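Carbohydrate kinase, FGGY (Rhodospirillum rubrum, PDB 3IFR) probably phosphorylates D-xylulose at the expense of ATP, as a xylulose kinase of the FGGY carbohydrate kinase family. Local coordinates at residues A[45-50]-A[98-103]; A[306-311]-A[378-383]; A[383-388]-A[479-484]. All coordinates share one frame; numbering follows the deposited sequence.

Contact 1 of 3, residues A[45-50]-A[98-103]; sequences PGWAEE and VLRPSI
Trp47 meets Arg100 through CZ3 of its indole. CZ3 lies 4.1 Å from Arg100 NH1, which comes obliquely, and the ring and guanidinium planes are 66° apart. Arg109 makes a cation-pi contact with the same indole, so two arginines gather here. Their NH1 groups lie close, and the carboxylate of Glu49 probably offsets the like charges.

Ala48 takes part through its backbone. Its O receives a CA-H...O contact from Ile103.

Glu49 has CG anti to its carbonyl carbon (chi1 -61°) and an extended chain beyond. This carries the carboxylate to Arg100. Arg100 NH2 bonds Glu49 OE2 at 2.8 Å in a salt bridge, while the bond from NH1 to the same oxygen is weak. The oxygen lies near the guanidinium plane, but the arginine comes from above the carboxylate plane, 56° out of it. Arg109 forms a second salt bridge with OE2. Glu150 pairs with Arg100 NE, and Arg100 NH2 also bonds its neighbour Pro101 O. The other oxygen, Glu49 OE1, rests 3.5 Å from Pro101 CB.

Residues 49-50 and 102-103 form a small two-stranded antiparallel sheet within the N-terminal FGGY family region, separate from that region's six-stranded sheet. Glu49 faces Ile103 as a non-hydrogen-bonded pair, with both side chains on one face. Glu49 CA approaches Ser102 O to 3.0 Å in a CA-H...O contact.

Glu50 and Ser102 are the hydrogen-bonded pair, with side chains on the other face. Glu50 N bonds Ser102 O at 2.8 Å, and Ser102 N returns a bond of 2.8 Å to Glu50 O. Ser102 CB sits 3.4 Å from Glu50 O. The polar ends turn to other partners: Glu50 OE1 bonds Trp55 NE1, and Ser102 OG bonds Gln104 OE1.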
loop_
_atom_site.group_PDB
_atom_site.type_symbol
_atom_site.label_atom_id
_atom_site.label_comp_id
_atom_site.label_asym_id
_atom_site.label_seq_id
_atom_site.Cartn_x
_atom_site.Cartn_y
_atom_site.Cartn_z
ATOM N N PRO A 45 -7.207 -23.026 -2.161
ATOM C CA PRO A 45 -6.578 -22.196 -3.178
ATOM C C PRO A 45 -7.159 -20.774 -3.099
ATOM O O PRO A 45 -8.371 -20.617 -2.925
ATOM C CB PRO A 45 -7.000 -22.876 -4.490
ATOM C CG PRO A 45 -7.344 -24.262 -4.147
ATOM C CD PRO A 45 -7.641 -24.336 -2.689
ATOM N N GLY A 46 -6.299 -19.758 -3.178
ATOM C CA GLY A 46 -6.746 -18.378 -3.269
ATOM C C GLY A 46 -7.177 -17.805 -1.928
ATOM O O GLY A 46 -7.509 -16.610 -1.842
ATOM N N TRP A 47 -7.206 -18.653 -0.891
ATOM C CA TRP A 47 -7.414 -18.189 0.483
ATOM C C TRP A 47 -6.166 -17.505 1.070
ATOM O O TRP A 47 -5.050 -17.959 0.835
ATOM C CB TRP A 47 -7.801 -19.367 1.363
ATOM C CG TRP A 47 -9.206 -19.745 1.180
ATOM C CD1 TRP A 47 -9.922 -19.720 0.007
ATOM C CD2 TRP A 47 -10.088 -20.225 2.181
ATOM N NE1 TRP A 47 -11.206 -20.122 0.231
ATOM C CE2 TRP A 47 -11.337 -20.459 1.553
ATOM C CE3 TRP A 47 -9.966 -20.453 3.550
ATOM C CZ2 TRP A 47 -12.432 -20.924 2.250
ATOM C CZ3 TRP A 47 -11.063 -20.926 4.230
ATOM C CH2 TRP A 47 -12.280 -21.141 3.579
ATOM N N ALA A 48 -6.342 -16.406 1.805
ATOM C CA ALA A 48 -5.210 -15.759 2.508
ATOM C C ALA A 48 -5.638 -15.407 3.914
ATOM O O ALA A 48 -6.473 -14.501 4.114
ATOM C CB ALA A 48 -4.744 -14.515 1.785
ATOM N N GLU A 49 -5.098 -16.117 4.892
ATOM C CA GLU A 49 -5.567 -15.938 6.262
ATOM C C GLU A 49 -4.421 -15.726 7.215
ATOM O O GLU A 49 -3.324 -16.240 6.970
ATOM C CB GLU A 49 -6.393 -17.153 6.710
ATOM C CG GLU A 49 -7.637 -17.367 5.855
ATOM C CD GLU A 49 -8.684 -18.274 6.470
ATOM O OE1 GLU A 49 -8.348 -19.211 7.228
ATOM O OE2 GLU A 49 -9.868 -18.054 6.159
ATOM N N GLU A 50 -4.670 -14.978 8.299
ATOM C CA GLU A 50 -3.712 -14.937 9.403
ATOM C C GLU A 50 -4.350 -15.100 10.783
ATOM O O GLU A 50 -5.557 -15.014 10.964
ATOM C CB GLU A 50 -2.762 -13.739 9.329
ATOM C CG GLU A 50 -2.246 -13.469 7.905
ATOM C CD GLU A 50 -0.966 -12.615 7.825
ATOM O OE1 GLU A 50 -0.763 -11.729 8.686
ATOM O OE2 GLU A 50 -0.169 -12.831 6.879
ATOM N N VAL A 98 -11.649 -13.777 19.125
ATOM C CA VAL A 98 -11.562 -14.009 17.685
ATOM C C VAL A 98 -12.464 -15.176 17.178
ATOM O O VAL A 98 -12.361 -16.299 17.624
ATOM C CB VAL A 98 -10.072 -14.225 17.284
ATOM C CG1 VAL A 98 -9.912 -14.562 15.783
ATOM C CG2 VAL A 98 -9.294 -13.018 17.638
ATOM N N LEU A 99 -13.344 -14.900 16.227
ATOM C CA LEU A 99 -14.233 -15.950 15.721
ATOM C C LEU A 99 -13.544 -16.926 14.758
ATOM O O LEU A 99 -13.723 -18.125 14.852
ATOM C CB LEU A 99 -15.484 -15.324 15.109
ATOM C CG LEU A 99 -16.386 -14.694 16.187
ATOM C CD1 LEU A 99 -17.287 -13.591 15.667
ATOM C CD2 LEU A 99 -17.200 -15.722 16.928
ATOM N N ARG A 100 -12.720 -16.435 13.851
ATOM C CA ARG A 100 -12.110 -17.312 12.860
ATOM C C ARG A 100 -10.863 -16.588 12.425
ATOM O O ARG A 100 -10.663 -15.441 12.780
ATOM C CB ARG A 100 -13.021 -17.455 11.642
ATOM C CG ARG A 100 -13.091 -16.148 10.840
ATOM C CD ARG A 100 -13.954 -16.200 9.563
ATOM N NE ARG A 100 -13.817 -17.424 8.782
ATOM C CZ ARG A 100 -12.725 -17.815 8.123
ATOM N NH1 ARG A 100 -12.758 -18.939 7.414
ATOM N NH2 ARG A 100 -11.601 -17.102 8.154
ATOM N N PRO A 101 -10.012 -17.255 11.653
ATOM C CA PRO A 101 -8.775 -16.589 11.243
ATOM C C PRO A 101 -9.089 -15.329 10.438
ATOM O O PRO A 101 -10.149 -15.253 9.799
ATOM C CB PRO A 101 -8.083 -17.641 10.377
ATOM C CG PRO A 101 -8.658 -18.974 10.891
ATOM C CD PRO A 101 -10.069 -18.678 11.262
ATOM N N SER A 102 -8.198 -14.340 10.519
ATOM C CA SER A 102 -8.318 -13.119 9.745
ATOM C C SER A 102 -8.214 -13.419 8.259
ATOM O O SER A 102 -7.318 -14.153 7.828
ATOM C CB SER A 102 -7.214 -12.141 10.132
ATOM O OG SER A 102 -7.049 -11.125 9.159
ATOM N N ILE A 103 -9.107 -12.812 7.487
ATOM C CA ILE A 103 -9.044 -12.877 6.024
ATOM C C ILE A 103 -8.300 -11.630 5.528
ATOM O O ILE A 103 -8.757 -10.499 5.739
ATOM C CB ILE A 103 -10.466 -12.990 5.372
ATOM C CG1 ILE A 103 -11.274 -14.135 6.022
ATOM C CG2 ILE A 103 -10.348 -13.214 3.890
ATOM C CD1 ILE A 103 -12.802 -14.168 5.670
#

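Contact 2 of 3, residues A[306-311]-A[378-383]; sequences SALNWL and ALLEAV
Leu379 points toward helix 306-311 and touches three of its residues. CG is anti to the backbone N (chi1 178°), which sends the side chain out across the gap between the helices. Its CD2 methyl ends 3.3 Å from Ala307 O, against the backbone of the opposite helix. That oxygen is already the acceptor of the helical bond from Leu311 N. Around the same methyl lie Ala307 CB at 4.1 Å and Leu308 CD1 at 3.9 Å. Leu311 comes from the other direction: its side chain slides past Leu379 in the opposite sense, and its CD2 reaches Leu379 CB at 4.0 Å.

The two helical segments run antiparallel, with 171° between their directions. Their axes come no closer than 10.6 Å, so leucine side chains bridge most of the distance. Both helices belong to the C-terminal FGGY family region, part of the actin-like ATPase clan. Helix 414-424 adds Trp416, which packs on Leu308 and Val383. Trp376, from the preceding turns of helix 372-397, packs on Leu308 and Leu311.

Leu380 reaches across with its tip. Its CD2 meets Leu308 CD2 at 3.5 Å, a tight methyl-to-methyl contact, and the two side chains cross at about a right angle. Leu380 also packs on Ile419, and its backbone O accepts a hydrogen bond from Trp416 NE1.

Val383, one turn after Leu379, also points at the opposite helix. Its CG2 approaches Leu308 CD1 at a looser 4.4 Å.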
loop_
_atom_site.group_PDB
_atom_site.type_symbol
_atom_site.label_atom_id
_atom_site.label_comp_id
_atom_site.label_asym_id
_atom_site.label_seq_id
_atom_site.Cartn_x
_atom_site.Cartn_y
_atom_site.Cartn_z
ATOM N N SER A 306 7.869 -8.055 -10.297
ATOM C CA SER A 306 7.495 -9.432 -10.625
ATOM C C SER A 306 7.660 -9.703 -12.135
ATOM O O SER A 306 8.165 -10.749 -12.551
ATOM C CB SER A 306 6.045 -9.683 -10.215
ATOM O OG SER A 306 5.180 -9.050 -11.140
ATOM N N ALA A 307 7.254 -8.750 -12.960
ATOM C CA ALA A 307 7.361 -8.935 -14.404
ATOM C C ALA A 307 8.815 -8.945 -14.880
ATOM O O ALA A 307 9.154 -9.593 -15.871
ATOM C CB ALA A 307 6.557 -7.882 -15.132
ATOM N N LEU A 308 9.673 -8.224 -14.170
ATOM C CA LEU A 308 11.093 -8.215 -14.483
ATOM C C LEU A 308 11.752 -9.521 -14.034
ATOM O O LEU A 308 12.644 -10.033 -14.704
ATOM C CB LEU A 308 11.796 -7.018 -13.830
ATOM C CG LEU A 308 11.773 -5.701 -14.602
ATOM C CD1 LEU A 308 10.400 -5.040 -14.508
ATOM C CD2 LEU A 308 12.850 -4.780 -14.076
ATOM N N ASN A 309 11.329 -10.041 -12.891
ATOM C CA ASN A 309 11.892 -11.274 -12.400
ATOM C C ASN A 309 11.574 -12.413 -13.389
ATOM O O ASN A 309 12.443 -13.191 -13.768
ATOM C CB ASN A 309 11.361 -11.578 -10.997
ATOM C CG ASN A 309 11.928 -10.642 -9.943
ATOM O OD1 ASN A 309 13.120 -10.317 -9.958
ATOM N ND2 ASN A 309 11.074 -10.184 -9.029
ATOM N N TRP A 310 10.306 -12.493 -13.790
ATOM C CA TRP A 310 9.887 -13.380 -14.857
ATOM C C TRP A 310 10.863 -13.240 -16.026
ATOM O O TRP A 310 11.553 -14.181 -16.393
ATOM C CB TRP A 310 8.462 -13.022 -15.284
ATOM C CG TRP A 310 7.941 -13.813 -16.419
ATOM C CD1 TRP A 310 7.614 -15.116 -16.400
ATOM C CD2 TRP A 310 7.657 -13.342 -17.738
ATOM N NE1 TRP A 310 7.145 -15.508 -17.629
ATOM C CE2 TRP A 310 7.167 -14.438 -18.475
ATOM C CE3 TRP A 310 7.756 -12.098 -18.371
ATOM C CZ2 TRP A 310 6.788 -14.340 -19.821
ATOM C CZ3 TRP A 310 7.377 -12.002 -19.714
ATOM C CH2 TRP A 310 6.895 -13.121 -20.421
ATOM N N LEU A 311 10.949 -12.055 -16.602
ATOM C CA LEU A 311 11.684 -11.916 -17.849
ATOM C C LEU A 311 13.182 -12.119 -17.673
ATOM O O LEU A 311 13.840 -12.620 -18.588
ATOM C CB LEU A 311 11.389 -10.585 -18.534
ATOM C CG LEU A 311 12.076 -10.432 -19.904
ATOM C CD1 LEU A 311 11.515 -11.417 -20.954
ATOM C CD2 LEU A 311 12.031 -8.992 -20.371
ATOM N N ALA A 378 12.389 -2.877 -23.523
ATOM C CA ALA A 378 11.000 -2.695 -23.865
ATOM C C ALA A 378 10.171 -2.920 -22.618
ATOM O O ALA A 378 9.219 -2.196 -22.379
ATOM C CB ALA A 378 10.590 -3.666 -24.950
ATOM N N LEU A 379 10.531 -3.918 -21.819
ATOM C CA LEU A 379 9.773 -4.173 -20.590
ATOM C C LEU A 379 9.986 -3.031 -19.617
ATOM O O LEU A 379 9.027 -2.573 -18.983
ATOM C CB LEU A 379 10.139 -5.498 -19.905
ATOM C CG LEU A 379 9.322 -5.639 -18.602
ATOM C CD1 LEU A 379 7.837 -5.437 -18.883
ATOM C CD2 LEU A 379 9.546 -6.946 -17.798
ATOM N N LEU A 380 11.242 -2.588 -19.489
ATOM C CA LEU A 380 11.550 -1.481 -18.601
ATOM C C LEU A 380 10.705 -0.256 -18.974
ATOM O O LEU A 380 10.112 0.397 -18.112
ATOM C CB LEU A 380 13.023 -1.115 -18.660
ATOM C CG LEU A 380 13.979 -2.096 -17.994
ATOM C CD1 LEU A 380 15.350 -1.471 -17.738
ATOM C CD2 LEU A 380 13.371 -2.606 -16.732
ATOM N N GLU A 381 10.638 0.014 -20.271
ATOM C CA GLU A 381 9.976 1.186 -20.776
ATOM C C GLU A 381 8.479 1.039 -20.615
ATOM O O GLU A 381 7.786 2.000 -20.230
ATOM C CB GLU A 381 10.345 1.383 -22.230
ATOM C CG GLU A 381 11.800 1.795 -22.411
ATOM C CD GLU A 381 12.186 1.979 -23.848
ATOM O OE1 GLU A 381 11.437 1.454 -24.717
ATOM O OE2 GLU A 381 13.215 2.669 -24.115
ATOM N N ALA A 382 7.964 -0.160 -20.902
ATOM C CA ALA A 382 6.538 -0.413 -20.705
ATOM C C ALA A 382 6.114 -0.153 -19.236
ATOM O O ALA A 382 5.096 0.490 -18.975
ATOM C CB ALA A 382 6.132 -1.830 -21.187
ATOM N N VAL A 383 6.885 -0.633 -18.275
ATOM C CA VAL A 383 6.490 -0.411 -16.892
ATOM C C VAL A 383 6.441 1.072 -16.619
ATOM O O VAL A 383 5.477 1.554 -16.024
ATOM C CB VAL A 383 7.394 -1.156 -15.881
ATOM C CG1 VAL A 383 7.276 -0.574 -14.469
ATOM C CG2 VAL A 383 7.033 -2.597 -15.888
#

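Contact 3 of 3, residues A[383-388]-A[479-484]; sequences VALAFR and DRLYRD
Leu385 and Tyr482 mark where helix segments 383-388 and 479-484 cross, at -83°, with their axes 10.4 Å apart at the closest.

Arg388 carries much of the contact. CG is anti to the backbone N, and the chain stays extended as far as NE. This lays the side chain along one face of the Tyr482 ring. The guanidinium is nearly parallel to the ring, with 11° between the planes, in an offset cation-pi stack. Its CZ is 4.5 Å from the ring centroid, and NE sits 3.7 Å from Tyr482 CG. The CD methylene adds a CH-pi contact to the same ring.

Beyond the ring, Asp479 closes on the tip of Arg388. Its OD1 takes NH2 in a salt bridge, modelled very short at 2.4 Å, a value best treated as doubtful. A weak bond from NH1 reaches the same oxygen. The carboxylate stands almost upright to the guanidinium, with planes 83° apart and OD1 near the guanidinium edge. Arg388 NH1 also has a weak hydrogen bond to Val423 O.

Helix 475-496 is the last helix of the modelled chain. Here it packs across helix 372-397 in the C-terminal half of the kinase, and the contact lies at the surface.

Leu385 meets the edge of the tyrosine ring, not the face that Arg388 covers. Its CD1 touches Tyr482 CD1 at 3.9 Å, while CD2 meets Leu481 CG at 3.7 Å. Leu385 O lies at the edge of the tyrosine ring, near its plane, 3.7 Å from CE1. Leu385 also packs on Val423, and the tyrosine continues along its partner helix to His389 and Ala392.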
loop_
_atom_site.group_PDB
_atom_site.type_symbol
_atom_site.label_atom_id
_atom_site.label_comp_id
_atom_site.label_asym_id
_atom_site.label_seq_id
_atom_site.Cartn_x
_atom_site.Cartn_y
_atom_site.Cartn_z
ATOM N N VAL A 383 6.885 -0.633 -18.275
ATOM C CA VAL A 383 6.490 -0.411 -16.892
ATOM C C VAL A 383 6.441 1.072 -16.619
ATOM O O VAL A 383 5.477 1.554 -16.024
ATOM C CB VAL A 383 7.394 -1.156 -15.881
ATOM C CG1 VAL A 383 7.276 -0.574 -14.469
ATOM C CG2 VAL A 383 7.033 -2.597 -15.888
ATOM N N ALA A 384 7.464 1.796 -17.071
ATOM C CA ALA A 384 7.505 3.269 -16.948
ATOM C C ALA A 384 6.254 3.879 -17.526
ATOM O O ALA A 384 5.614 4.732 -16.915
ATOM C CB ALA A 384 8.696 3.835 -17.681
ATOM N N LEU A 385 5.929 3.439 -18.729
ATOM C CA LEU A 385 4.779 3.934 -19.451
ATOM C C LEU A 385 3.465 3.750 -18.718
ATOM O O LEU A 385 2.577 4.617 -18.788
ATOM C CB LEU A 385 4.686 3.208 -20.777
ATOM C CG LEU A 385 5.022 3.969 -22.046
ATOM C CD1 LEU A 385 5.731 5.287 -21.782
ATOM C CD2 LEU A 385 5.829 3.006 -22.897
ATOM N N ALA A 386 3.326 2.622 -18.041
ATOM C CA ALA A 386 2.128 2.371 -17.240
ATOM C C ALA A 386 2.101 3.325 -16.061
ATOM O O ALA A 386 1.030 3.767 -15.641
ATOM C CB ALA A 386 2.064 0.942 -16.741
ATOM N N PHE A 387 3.275 3.609 -15.508
ATOM C CA PHE A 387 3.364 4.594 -14.446
ATOM C C PHE A 387 2.938 5.966 -14.971
ATOM O O PHE A 387 2.205 6.688 -14.325
ATOM C CB PHE A 387 4.782 4.639 -13.849
ATOM C CG PHE A 387 4.944 3.777 -12.641
ATOM C CD1 PHE A 387 4.166 3.990 -11.530
ATOM C CD2 PHE A 387 5.870 2.731 -12.621
ATOM C CE1 PHE A 387 4.302 3.208 -10.407
ATOM C CE2 PHE A 387 6.015 1.945 -11.489
ATOM C CZ PHE A 387 5.224 2.194 -10.379
ATOM N N ARG A 388 3.404 6.315 -16.157
ATOM C CA ARG A 388 3.005 7.575 -16.777
ATOM C C ARG A 388 1.477 7.705 -16.895
ATOM O O ARG A 388 0.910 8.780 -16.583
ATOM C CB ARG A 388 3.643 7.725 -18.146
ATOM C CG ARG A 388 3.135 8.943 -18.943
ATOM C CD ARG A 388 4.144 9.399 -19.980
ATOM N NE ARG A 388 3.562 10.264 -21.017
ATOM C CZ ARG A 388 4.249 10.796 -22.039
ATOM N NH1 ARG A 388 5.541 10.552 -22.179
ATOM N NH2 ARG A 388 3.635 11.554 -22.939
ATOM N N ASP A 479 7.135 10.126 -25.819
ATOM C CA ASP A 479 5.794 10.559 -26.143
ATOM C C ASP A 479 5.145 9.670 -27.208
ATOM O O ASP A 479 3.977 9.244 -27.043
ATOM C CB ASP A 479 5.781 12.007 -26.619
ATOM C CG ASP A 479 5.701 13.002 -25.466
ATOM O OD1 ASP A 479 5.216 12.624 -24.379
ATOM O OD2 ASP A 479 6.113 14.162 -25.643
ATOM N N ARG A 480 5.880 9.423 -28.295
ATOM C CA ARG A 480 5.421 8.542 -29.358
ATOM C C ARG A 480 5.297 7.114 -28.846
ATOM O O ARG A 480 4.355 6.402 -29.206
ATOM C CB ARG A 480 6.369 8.553 -30.548
ATOM C CG ARG A 480 6.287 9.813 -31.426
ATOM C CD ARG A 480 7.197 9.741 -32.693
ATOM N NE ARG A 480 8.424 10.545 -32.574
ATOM C CZ ARG A 480 9.655 10.034 -32.568
ATOM N NH1 ARG A 480 10.712 10.834 -32.436
ATOM N NH2 ARG A 480 9.833 8.718 -32.688
ATOM N N LEU A 481 6.233 6.678 -28.004
ATOM C CA LEU A 481 6.100 5.315 -27.436
ATOM C C LEU A 481 4.827 5.251 -26.641
ATOM O O LEU A 481 4.043 4.306 -26.805
ATOM C CB LEU A 481 7.277 4.884 -26.572
ATOM C CG LEU A 481 7.314 3.380 -26.290
ATOM C CD1 LEU A 481 7.317 2.618 -27.575
ATOM C CD2 LEU A 481 8.543 3.022 -25.456
ATOM N N TYR A 482 4.599 6.285 -25.830
ATOM C CA TYR A 482 3.376 6.382 -25.022
ATOM C C TYR A 482 2.137 6.296 -25.898
ATOM O O TYR A 482 1.188 5.562 -25.595
ATOM C CB TYR A 482 3.334 7.674 -24.230
ATOM C CG TYR A 482 2.163 7.704 -23.312
ATOM C CD1 TYR A 482 2.173 6.950 -22.148
ATOM C CD2 TYR A 482 1.025 8.446 -23.606
ATOM C CE1 TYR A 482 1.088 6.941 -21.280
ATOM C CE2 TYR A 482 -0.069 8.456 -22.743
ATOM C CZ TYR A 482 -0.032 7.705 -21.573
ATOM O OH TYR A 482 -1.100 7.674 -20.675
ATOM N N ARG A 483 2.163 7.026 -27.003
ATOM C CA ARG A 483 1.061 6.997 -27.949
ATOM C C ARG A 483 0.936 5.560 -28.496
ATOM O O ARG A 483 -0.170 4.994 -28.538
ATOM C CB ARG A 483 1.279 8.060 -29.031
ATOM C CG ARG A 483 0.746 7.753 -30.426
ATOM C CD ARG A 483 1.299 8.761 -31.491
ATOM N NE ARG A 483 1.341 8.188 -32.846
ATOM C CZ ARG A 483 2.337 7.431 -33.333
ATOM N NH1 ARG A 483 3.407 7.144 -32.585
ATOM N NH2 ARG A 483 2.276 6.957 -34.584
ATOM N N ASP A 484 2.062 4.934 -28.843
ATOM C CA ASP A 484 2.003 3.536 -29.295
ATOM C C ASP A 484 1.427 2.551 -28.268
ATOM O O ASP A 484 0.596 1.743 -28.590
ATOM C CB ASP A 484 3.368 3.047 -29.738
ATOM C CG ASP A 484 3.759 3.613 -31.065
ATOM O OD1 ASP A 484 3.034 4.515 -31.557
ATOM O OD2 ASP A 484 4.778 3.150 -31.617
#

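How the contacts relate
From the N terminus, contact 1 comes first. It closes a loop of 47 residues within the N-terminal family region. Contact 2 then joins helix 305-315 to helix 372-397, closing a loop of 66 residues in the C-terminal family region. Contact 3 follows and brings the final helix, 475-496, back onto helix 372-397 across 90 residues. The three are in series. Contacts 2 and 3 share Val383, and they touch where Glu381 OE1 packs on Leu481 CD2, at 3.4 Å. Helix 372-397 thus links both partner helices. Contact 1 stands apart, its centre about 32 Å from that of contact 2 and 38 Å from that of contact 3.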